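Local coordinates for protein archaemetzincin (Archaeoglobus fulgidus, PDB 3ZVS) that probably cuts peptide bonds as a zinc-dependent metalloprotease of the metzincin type, although its natural substrate is unknown, at residues Glu84-Gly88 / Gly89-Val93; Ala115-Glu118 / Ile119-Leu123; Ser137-Val140 / Gln141-Asp144. All coordinates share one frame; numbering follows the deposited sequence.

Interaction 1: Glu84-Gly88 / Gly89-Val93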
ATOM      1  N   GLU A  84       3.095  -5.195   1.822  1.00  9.86           N
ATOM      2  CA  GLU A  84       3.264  -5.957   3.045  1.00 10.02           C
ATOM      3  C   GLU A  84       2.936  -5.033   4.207  1.00  9.31           C
ATOM      4  O   GLU A  84       3.242  -3.825   4.175  1.00 11.01           O
ATOM      5  CB  GLU A  84       4.677  -6.550   3.208  1.00 11.49           C
ATOM      6  CG  GLU A  84       4.732  -7.565   4.400  1.00 13.90           C
ATOM      7  CD  GLU A  84       6.053  -8.271   4.612  1.00 18.81           C
ATOM      8  OE1 GLU A  84       6.962  -8.057   3.824  1.00 16.66           O
ATOM      9  OE2 GLU A  84       6.161  -9.054   5.583  1.00 24.01           O
ATOM     10  N   ALA A  85       2.267  -5.565   5.226  1.00 10.13           N
ATOM     11  CA  ALA A  85       1.844  -4.790   6.358  1.00 11.50           C
ATOM     12  C   ALA A  85       2.065  -5.528   7.663  1.00 12.67           C
ATOM     13  O   ALA A  85       2.043  -6.768   7.709  1.00 15.45           O
ATOM     14  CB  ALA A  85       0.339  -4.426   6.209  1.00 11.15           C
ATOM     15  N   GLU A  86       2.247  -4.765   8.729  1.00 12.84           N
ATOM     16  CA  GLU A  86       2.194  -5.313  10.087  1.00 14.67           C
ATOM     17  C   GLU A  86       0.729  -5.377  10.533  1.00 14.31           C
ATOM     18  O   GLU A  86       0.109  -4.339  10.757  1.00 13.48           O
ATOM     19  CB  GLU A  86       2.968  -4.412  11.043  1.00 15.85           C
ATOM     20  CG  GLU A  86       4.424  -4.248  10.650  1.00 15.63           C
ATOM     21  CD  GLU A  86       5.172  -3.276  11.538  1.00 19.87           C
ATOM     22  OE1 GLU A  86       4.567  -2.354  12.092  1.00 17.96           O
ATOM     23  OE2 GLU A  86       6.391  -3.466  11.715  1.00 24.04           O
ATOM     24  N   LEU A  87       0.171  -6.580  10.670  1.00 14.45           N
ATOM     25  CA  LEU A  87      -1.231  -6.723  11.053  1.00 16.20           C
ATOM     26  C   LEU A  87      -1.469  -6.170  12.460  1.00 17.18           C
ATOM     27  O   LEU A  87      -0.879  -6.662  13.427  1.00 19.73           O
ATOM     28  CB  LEU A  87      -1.635  -8.198  10.982  1.00 15.28           C
ATOM     29  CG  LEU A  87      -3.103  -8.456  11.318  1.00 16.23           C
ATOM     30  CD1 LEU A  87      -4.067  -8.039  10.227  1.00 16.58           C
ATOM     31  CD2 LEU A  87      -3.329  -9.933  11.643  1.00 20.95           C
ATOM     32  N   GLY A  88      -2.276  -5.123  12.553  1.00 15.04           N
ATOM     33  CA  GLY A  88      -2.505  -4.429  13.813  1.00 17.41           C
ATOM     34  C   GLY A  88      -1.293  -3.718  14.402  1.00 18.82           C
ATOM     35  O   GLY A  88      -1.319  -3.338  15.574  1.00 22.61           O
ATOM     36  N   GLY A  89      -0.253  -3.521  13.584  1.00 16.09           N
ATOM     37  CA  GLY A  89       0.994  -2.855  13.984  1.00 15.29           C
ATOM     38  C   GLY A  89       1.019  -1.383  13.591  1.00 14.42           C
ATOM     39  O   GLY A  89       0.063  -0.632  13.801  1.00 16.23           O
ATOM     40  N   ALA A  90       2.149  -0.960  13.005  1.00 14.17           N
ATOM     41  CA  ALA A  90       2.324   0.447  12.705  1.00 15.38           C
ATOM     42  C   ALA A  90       2.607   0.755  11.248  1.00 12.81           C
ATOM     43  O   ALA A  90       2.294   1.860  10.791  1.00 15.10           O
ATOM     44  CB  ALA A  90       3.421   1.008  13.557  1.00 17.42           C
ATOM     45  N   ARG A  91       3.201  -0.204  10.541  1.00 12.85           N
ATOM     46  CA  ARG A  91       3.834   0.066   9.244  1.00 12.64           C
ATOM     47  C   ARG A  91       3.314  -0.821   8.117  1.00 12.23           C
ATOM     48  O   ARG A  91       2.965  -1.986   8.331  1.00 13.14           O
ATOM     49  CB  ARG A  91       5.351  -0.181   9.349  1.00 15.37           C
ATOM     50  CG  ARG A  91       6.044   0.757  10.298  1.00 16.99           C
ATOM     51  CD  ARG A  91       7.480   0.338  10.504  1.00 16.22           C
ATOM     52  NE  ARG A  91       7.588  -0.818  11.372  1.00 18.57           N
ATOM     53  CZ  ARG A  91       8.706  -1.172  11.998  1.00 24.75           C
ATOM     54  NH1 ARG A  91       9.791  -0.441  11.850  1.00 22.18           N
ATOM     55  NH2 ARG A  91       8.731  -2.258  12.769  1.00 31.71           N
ATOM     56  N   ALA A  92       3.277  -0.272   6.902  1.00 11.67           N
ATOM     57  CA  ALA A  92       3.040  -1.050   5.695  1.00 10.04           C
ATOM     58  C   ALA A  92       3.810  -0.447   4.555  1.00  8.12           C
ATOM     59  O   ALA A  92       4.280   0.708   4.656  1.00 10.62           O
ATOM     60  CB  ALA A  92       1.552  -1.095   5.350  1.00 13.17           C
ATOM     61  N   VAL A  93       3.941  -1.211   3.485  1.00 10.14           N
ATOM     62  CA  VAL A  93       4.509  -0.758   2.243  1.00 11.08           C
ATOM     63  C   VAL A  93       3.584  -1.167   1.103  1.00  9.32           C
ATOM     64  O   VAL A  93       2.982  -2.235   1.103  1.00  9.91           O
ATOM     65  CB  VAL A  93       5.951  -1.280   2.047  1.00 12.39           C
ATOM     66  CG1 VAL A  93       5.977  -2.763   1.986  1.00 16.57           C
ATOM     67  CG2 VAL A  93       6.575  -0.694   0.779  1.00 14.99           C
TER
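A salt bridge between Glu86 and Arg91 straps the tight turn of a beta hairpin at the edge of the main sheet. Arg91 comes side-on, giving NE and NH2 to one oxygen: Glu86 OE2 lies 2.9 Å from NE and 2.8 Å from NH2, with the carboxylate and guanidinium planes 70° apart. The other oxygen is shared by two backbone amides: Ala90 N meets Glu86 OE1 at 2.9 Å nearly along the C-O direction, while Arg91 N reaches it from above the carboxylate plane. With CG beside the backbone N (chi1 -59°) and the chain extended beyond, the carboxylate arches over to those amides. The same residue opens the type II turn Glu86-Gly89, closed by Gly89 N to Glu86 O at 3.0 Å. Beyond the turn, strands 83-85 and 91-95 pair antiparallel, with Glu84 and Val93 a hydrogen-bonded pair and Ala85 and Ala92 a non-hydrogen-bonded one. Replacing Glu86 by alanine removes the carboxylate, which would probably leave the guanidinium with Leu59 O but no charged mate here, and both amides without their shared acceptor. Ala85 CB and Ala92 CB meet at 3.6 Å on the face that touches helix 104-122, where both press on Glu118.

Interaction 2: Ala115-Glu118 / Ile119-Leu123; sequences AVHE and IGHVL. With ZN (zinc ion), chain D.
The imidazole rings of His117 and His121 stand almost perpendicular, planes at 88° and centroids 4.7 Å apart, meeting obliquely. What brings them together is a zinc ion, bound by His117 NE2 at 2.1 Å and His121 NE2 at 2.1 Å. The edge of the His121 ring has a further neighbour near its plane, Glu118 OE1, which lies 4.1 Å from His121 CD2. His127, the third protein ligand, brings its own ring against both, and Met134 touches His121 from a loop.

Residues four apart reach the same ion by different torsions: CG of His117 is anti to the backbone N (chi1 -179°), whereas CG of His121 swings beside it (chi1 -75°). The far nitrogens are also held, since His117 ND1 bonds to Val133 O and His121 ND1 to Leu125 O. These second-shell carbonyls fix the rotation of each ring and would probably make it more electron-rich toward the metal.

This is the HExxH signature of the zincins, extended in this chain to the HExxHxxGxxH of the metzincins, and Met134 is probably the methionine of their Met-turn. Glu118, one residue after the first ligand, is probably the proton acceptor of the reaction; its chain bends at chi2, bringing OE1 near the His121 edge.

The helical backbone sets this spacing through bonds such as His121 N to His117 O at 3.2 Å and Gly120 N to Val116 O at 2.8 Å. Away from the metal, Ile119 CG1 lies beyond the carbonyl oxygen Ala115 O at 3.5 Å, and its side chain packs on Leu22 and Phe26 of helix 12-26. Val122 packs on Ala92 of strand 91-95, and Ala115, Glu118 and Ile119 on Leu66 of strand 65-69.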
ATOM      1  N   ALA A 115      -3.506   1.030  -1.606  1.00  9.43           N
ATOM      2  CA  ALA A 115      -3.110   1.741  -0.385  1.00  9.81           C
ATOM      3  C   ALA A 115      -4.101   1.511   0.762  1.00 10.39           C
ATOM      4  O   ALA A 115      -3.705   1.246   1.884  1.00 10.12           O
ATOM      5  CB  ALA A 115      -2.977   3.256  -0.655  1.00  8.65           C
ATOM      6  N   VAL A 116      -5.391   1.627   0.468  1.00  9.42           N
ATOM      7  CA  VAL A 116      -6.429   1.395   1.447  1.00  9.49           C
ATOM      8  C   VAL A 116      -6.326  -0.018   2.003  1.00  8.99           C
ATOM      9  O   VAL A 116      -6.434  -0.228   3.214  1.00  9.89           O
ATOM     10  CB  VAL A 116      -7.788   1.667   0.821  1.00  7.95           C
ATOM     11  CG1 VAL A 116      -8.932   1.200   1.738  1.00 10.66           C
ATOM     12  CG2 VAL A 116      -7.965   3.175   0.567  1.00 10.94           C
ATOM     13  N   HIS A 117      -6.091  -0.986   1.121  1.00  9.30           N
ATOM     14  CA  HIS A 117      -5.914  -2.393   1.523  1.00 10.43           C
ATOM     15  C   HIS A 117      -4.783  -2.540   2.555  1.00 10.07           C
ATOM     16  O   HIS A 117      -4.912  -3.168   3.591  1.00  9.57           O
ATOM     17  CB  HIS A 117      -5.624  -3.215   0.271  1.00 10.32           C
ATOM     18  CG  HIS A 117      -5.443  -4.670   0.534  1.00  9.69           C
ATOM     19  ND1 HIS A 117      -6.479  -5.580   0.424  1.00  8.95           N
ATOM     20  CD2 HIS A 117      -4.357  -5.388   0.932  1.00 10.64           C
ATOM     21  CE1 HIS A 117      -6.028  -6.795   0.709  1.00  8.37           C
ATOM     22  NE2 HIS A 117      -4.742  -6.705   1.014  1.00 10.68           N
ATOM     23  N   GLU A 118      -3.626  -1.963   2.239  1.00  9.48           N
ATOM     24  CA  GLU A 118      -2.489  -2.070   3.143  1.00  8.67           C
ATOM     25  C   GLU A 118      -2.777  -1.413   4.493  1.00 10.76           C
ATOM     26  O   GLU A 118      -2.451  -1.937   5.543  1.00 11.02           O
ATOM     27  CB  GLU A 118      -1.238  -1.442   2.502  1.00 10.41           C
ATOM     28  CG  GLU A 118      -0.703  -2.219   1.312  1.00 10.95           C
ATOM     29  CD  GLU A 118      -0.508  -3.682   1.587  1.00 10.89           C
ATOM     30  OE1 GLU A 118       0.002  -4.040   2.683  1.00 12.00           O
ATOM     31  OE2 GLU A 118      -0.869  -4.508   0.733  1.00 12.43           O
ATOM     32  N   ILE A 119      -3.352  -0.237   4.471  1.00  9.85           N
ATOM     33  CA  ILE A 119      -3.642   0.473   5.710  1.00 10.67           C
ATOM     34  C   ILE A 119      -4.681  -0.322   6.519  1.00 11.97           C
ATOM     35  O   ILE A 119      -4.580  -0.415   7.722  1.00 11.44           O
ATOM     36  CB  ILE A 119      -4.091   1.936   5.425  1.00  9.90           C
ATOM     37  CG1 ILE A 119      -2.926   2.758   4.894  1.00 12.15           C
ATOM     38  CG2 ILE A 119      -4.646   2.604   6.665  1.00 12.13           C
ATOM     39  CD1 ILE A 119      -3.389   3.995   4.157  1.00 14.95           C
ATOM     40  N   GLY A 120      -5.650  -0.931   5.844  1.00 11.24           N
ATOM     41  CA  GLY A 120      -6.608  -1.773   6.537  1.00 11.38           C
ATOM     42  C   GLY A 120      -5.915  -2.869   7.322  1.00 11.29           C
ATOM     43  O   GLY A 120      -6.334  -3.161   8.445  1.00 12.26           O
ATOM     44  N   HIS A 121      -4.900  -3.500   6.745  1.00 10.64           N
ATOM     45  CA  HIS A 121      -4.124  -4.479   7.510  1.00 10.58           C
ATOM     46  C   HIS A 121      -3.456  -3.872   8.737  1.00 13.18           C
ATOM     47  O   HIS A 121      -3.464  -4.480   9.805  1.00 12.93           O
ATOM     48  CB  HIS A 121      -3.009  -5.092   6.680  1.00  9.93           C
ATOM     49  CG  HIS A 121      -3.430  -6.109   5.653  1.00  8.80           C
ATOM     50  ND1 HIS A 121      -4.263  -7.178   5.916  1.00 10.28           N
ATOM     51  CD2 HIS A 121      -3.028  -6.262   4.371  1.00  9.37           C
ATOM     52  CE1 HIS A 121      -4.350  -7.940   4.828  1.00 10.25           C
ATOM     53  NE2 HIS A 121      -3.624  -7.389   3.873  1.00 10.16           N
ATOM     54  N   VAL A 122      -2.886  -2.665   8.613  1.00 11.57           N
ATOM     55  CA  VAL A 122      -2.252  -2.045   9.777  1.00 12.81           C
ATOM     56  C   VAL A 122      -3.290  -1.827  10.891  1.00 13.37           C
ATOM     57  O   VAL A 122      -2.966  -1.958  12.078  1.00 14.96           O
ATOM     58  CB  VAL A 122      -1.529  -0.715   9.430  1.00 13.10           C
ATOM     59  CG1 VAL A 122      -0.842  -0.156  10.675  1.00 15.88           C
ATOM     60  CG2 VAL A 122      -0.508  -0.943   8.331  1.00 14.14           C
ATOM     61  N   LEU A 123      -4.519  -1.552  10.492  1.00 12.35           N
ATOM     62  CA  LEU A 123      -5.621  -1.335  11.431  1.00 13.80           C
ATOM     63  C   LEU A 123      -6.217  -2.623  11.961  1.00 16.90           C
ATOM     64  O   LEU A 123      -7.202  -2.581  12.693  1.00 21.74           O
ATOM     65  CB  LEU A 123      -6.743  -0.509  10.803  1.00 14.99           C
ATOM     66  CG  LEU A 123      -6.311   0.860  10.321  1.00 15.97           C
ATOM     67  CD1 LEU A 123      -7.471   1.580   9.660  1.00 18.94           C
ATOM     68  CD2 LEU A 123      -5.699   1.669  11.457  1.00 19.04           C
TER
HETATM   69 ZN    ZN D1159      -3.544  -8.123   1.941  1.00 10.42          ZN

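Interaction 3: Ser137-Val140 / Gln141-Asp144; sequences SNSV and QDVD
Hydrogen bonds from the first turn of helix 140-145 back to the loop carry most of the contact between Ser137-Val140 and Gln141-Asp144. Among backbone bonds, Val143 N approaches Ser139 O at 3.1 Å in the carbonyl plane, and Asp144 N follows with Val140 O at 2.9 Å. Asp142 N makes a weak bond to Ser139 O as well.

Side-chain bonds come next. Ser139 is the N-cap: its OG, set between the backbone N and the carbonyl carbon (chi1 67°), turns back over the helix start and accepts from Asp142 N in a weak bond of 3.3 Å. Asp142 OD2 takes the amide of the residue before the cap, Asn138 N, at 2.8 Å on its anti lone pair. Its other oxygen, OD1, forms a salt bridge with Arg145. A carboxylate in the first turn would probably be stabilised by the helix dipole as well. The side chain of Asp144 is engaged elsewhere, in a salt bridge to Arg110 of helix 104-122.

In the fold, this helix start follows the probable Met-turn. In metzincins the segment after that turn lines the S1' pocket, and it probably does so here; the Ser137 side chain lies about 6 Å from a bound malonate and about 6 Å from the His117 side chain, nearest atoms in each case.

A water extends the polar network, 2.7 Å from Ser137 OG and weakly donating to Asp142 O. Ser137 OG also bonds to Lys146 NZ.

Carbon contacts are close. Ser137 CB presses on Val143 CG2 at 3.5 Å, tighter than ordinary van der Waals contact, and on Asp142 CB at 3.6 Å. Val143 and Val140 both touch Phe82, which joins the short helix to the loop ahead of strand 83-85.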
ATOM      1  N   SER A 137      -5.959  -9.833  -3.631  1.00 10.63           N
ATOM      2  CA  SER A 137      -5.946  -9.795  -5.096  1.00 10.41           C
ATOM      3  C   SER A 137      -4.751 -10.514  -5.635  1.00 12.67           C
ATOM      4  O   SER A 137      -3.607 -10.168  -5.304  1.00 11.78           O
ATOM      5  CB  SER A 137      -5.923  -8.353  -5.623  1.00 10.52           C
ATOM      6  OG  SER A 137      -7.059  -7.620  -5.185  1.00 12.35           O
ATOM      7  N   ASN A 138      -4.979 -11.540  -6.437  1.00 11.96           N
ATOM      8  CA  ASN A 138      -3.866 -12.294  -6.983  1.00 10.65           C
ATOM      9  C   ASN A 138      -3.163 -11.532  -8.081  1.00 11.38           C
ATOM     10  O   ASN A 138      -1.953 -11.660  -8.243  1.00 13.08           O
ATOM     11  CB  ASN A 138      -4.360 -13.645  -7.536  1.00 12.37           C
ATOM     12  CG  ASN A 138      -3.240 -14.625  -7.670  1.00 10.90           C
ATOM     13  OD1 ASN A 138      -2.476 -14.808  -6.729  1.00 12.38           O
ATOM     14  ND2 ASN A 138      -3.079 -15.197  -8.849  1.00 14.08           N
ATOM     15  N   SER A 139      -3.946 -10.792  -8.843  1.00 14.45           N
ATOM     16  CA  SER A 139      -3.484 -10.054 -10.020  1.00 13.79           C
ATOM     17  C   SER A 139      -4.198  -8.718 -10.053  1.00 13.61           C
ATOM     18  O   SER A 139      -5.171  -8.496  -9.313  1.00 12.63           O
ATOM     19  CB  SER A 139      -3.887 -10.802 -11.283  1.00 17.13           C
ATOM     20  OG  SER A 139      -5.293 -10.766 -11.394  1.00 20.11           O
ATOM     21  N   VAL A 140      -3.761  -7.809 -10.933  1.00 13.17           N
ATOM     22  CA  VAL A 140      -4.497  -6.549 -11.117  1.00 15.15           C
ATOM     23  C   VAL A 140      -5.927  -6.699 -11.649  1.00 12.50           C
ATOM     24  O   VAL A 140      -6.747  -5.857 -11.397  1.00 13.92           O
ATOM     25  CB  VAL A 140      -3.761  -5.508 -12.019  1.00 17.96           C
ATOM     26  CG1 VAL A 140      -2.517  -5.093 -11.378  1.00 24.00           C
ATOM     27  CG2 VAL A 140      -3.518  -6.033 -13.419  1.00 14.12           C
ATOM     28  N   GLN A 141      -6.224  -7.784 -12.371  1.00 14.73           N
ATOM     29  CA  GLN A 141      -7.603  -8.060 -12.759  1.00 15.49           C
ATOM     30  C   GLN A 141      -8.445  -8.237 -11.491  1.00 14.26           C
ATOM     31  O   GLN A 141      -9.592  -7.785 -11.415  1.00 15.95           O
ATOM     32  CB  GLN A 141      -7.689  -9.308 -13.642  1.00 18.27           C
ATOM     33  CG  GLN A 141      -7.139  -9.113 -15.088  1.00 24.27           C
ATOM     34  CD  GLN A 141      -5.598  -9.040 -15.209  1.00 33.89           C
ATOM     35  OE1 GLN A 141      -4.854  -9.539 -14.363  1.00 26.01           O
ATOM     36  NE2 GLN A 141      -5.129  -8.434 -16.295  1.00 52.26           N
ATOM     37  N   ASP A 142      -7.871  -8.884 -10.477  1.00 13.43           N
ATOM     38  CA  ASP A 142      -8.591  -9.012  -9.211  1.00 12.45           C
ATOM     39  C   ASP A 142      -8.754  -7.644  -8.546  1.00 13.17           C
ATOM     40  O   ASP A 142      -9.783  -7.330  -7.976  1.00 12.71           O
ATOM     41  CB  ASP A 142      -7.892  -9.966  -8.236  1.00 12.03           C
ATOM     42  CG  ASP A 142      -7.970 -11.415  -8.632  1.00 18.54           C
ATOM     43  OD1 ASP A 142      -8.850 -11.837  -9.432  1.00 15.58           O
ATOM     44  OD2 ASP A 142      -7.148 -12.169  -8.096  1.00 21.70           O
ATOM     45  N   VAL A 143      -7.692  -6.836  -8.564  1.00 12.51           N
ATOM     46  CA  VAL A 143      -7.788  -5.506  -7.977  1.00 12.11           C
ATOM     47  C   VAL A 143      -8.955  -4.733  -8.613  1.00  9.46           C
ATOM     48  O   VAL A 143      -9.745  -4.069  -7.929  1.00 11.45           O
ATOM     49  CB  VAL A 143      -6.449  -4.713  -8.156  1.00 10.81           C
ATOM     50  CG1 VAL A 143      -6.583  -3.294  -7.636  1.00 11.23           C
ATOM     51  CG2 VAL A 143      -5.305  -5.428  -7.420  1.00 12.25           C
ATOM     52  N   ASP A 144      -9.038  -4.803  -9.936  1.00 13.23           N
ATOM     53  CA  ASP A 144     -10.046  -4.038 -10.664  1.00 12.49           C
ATOM     54  C   ASP A 144     -11.476  -4.488 -10.290  1.00 13.42           C
ATOM     55  O   ASP A 144     -12.388  -3.681 -10.308  1.00 16.05           O
ATOM     56  CB  ASP A 144      -9.836  -4.155 -12.170  1.00 13.05           C
ATOM     57  CG  ASP A 144      -8.622  -3.396 -12.660  1.00 14.85           C
ATOM     58  OD1 ASP A 144      -8.083  -2.565 -11.902  1.00 14.58           O
ATOM     59  OD2 ASP A 144      -8.221  -3.659 -13.802  1.00 16.27           O
TER
HETATM   60  O   HOH W   1      -9.213  -9.236  -5.187  1.00 13.48           O

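From the N terminus, the three contacts come in series, and none nests within or crosses another. Interaction 1 closes the hairpin between strands 83-85 and 91-95. The chain then enters helix 104-122, whose last turns hold interaction 2, and beyond the third zinc ligand it reaches interaction 3, where a loop becomes helix 140-145. The first two touch directly: Gly88 N lies 3.1 Å from His121 O, a probable hydrogen bond, and Ala85 packs on His121, so the edge of the sheet is tied to the zinc-binding helix. Interaction 3 comes within about 5 Å of interaction 2 at the nearest atoms without touching it, and stays about 11 Å from interaction 1.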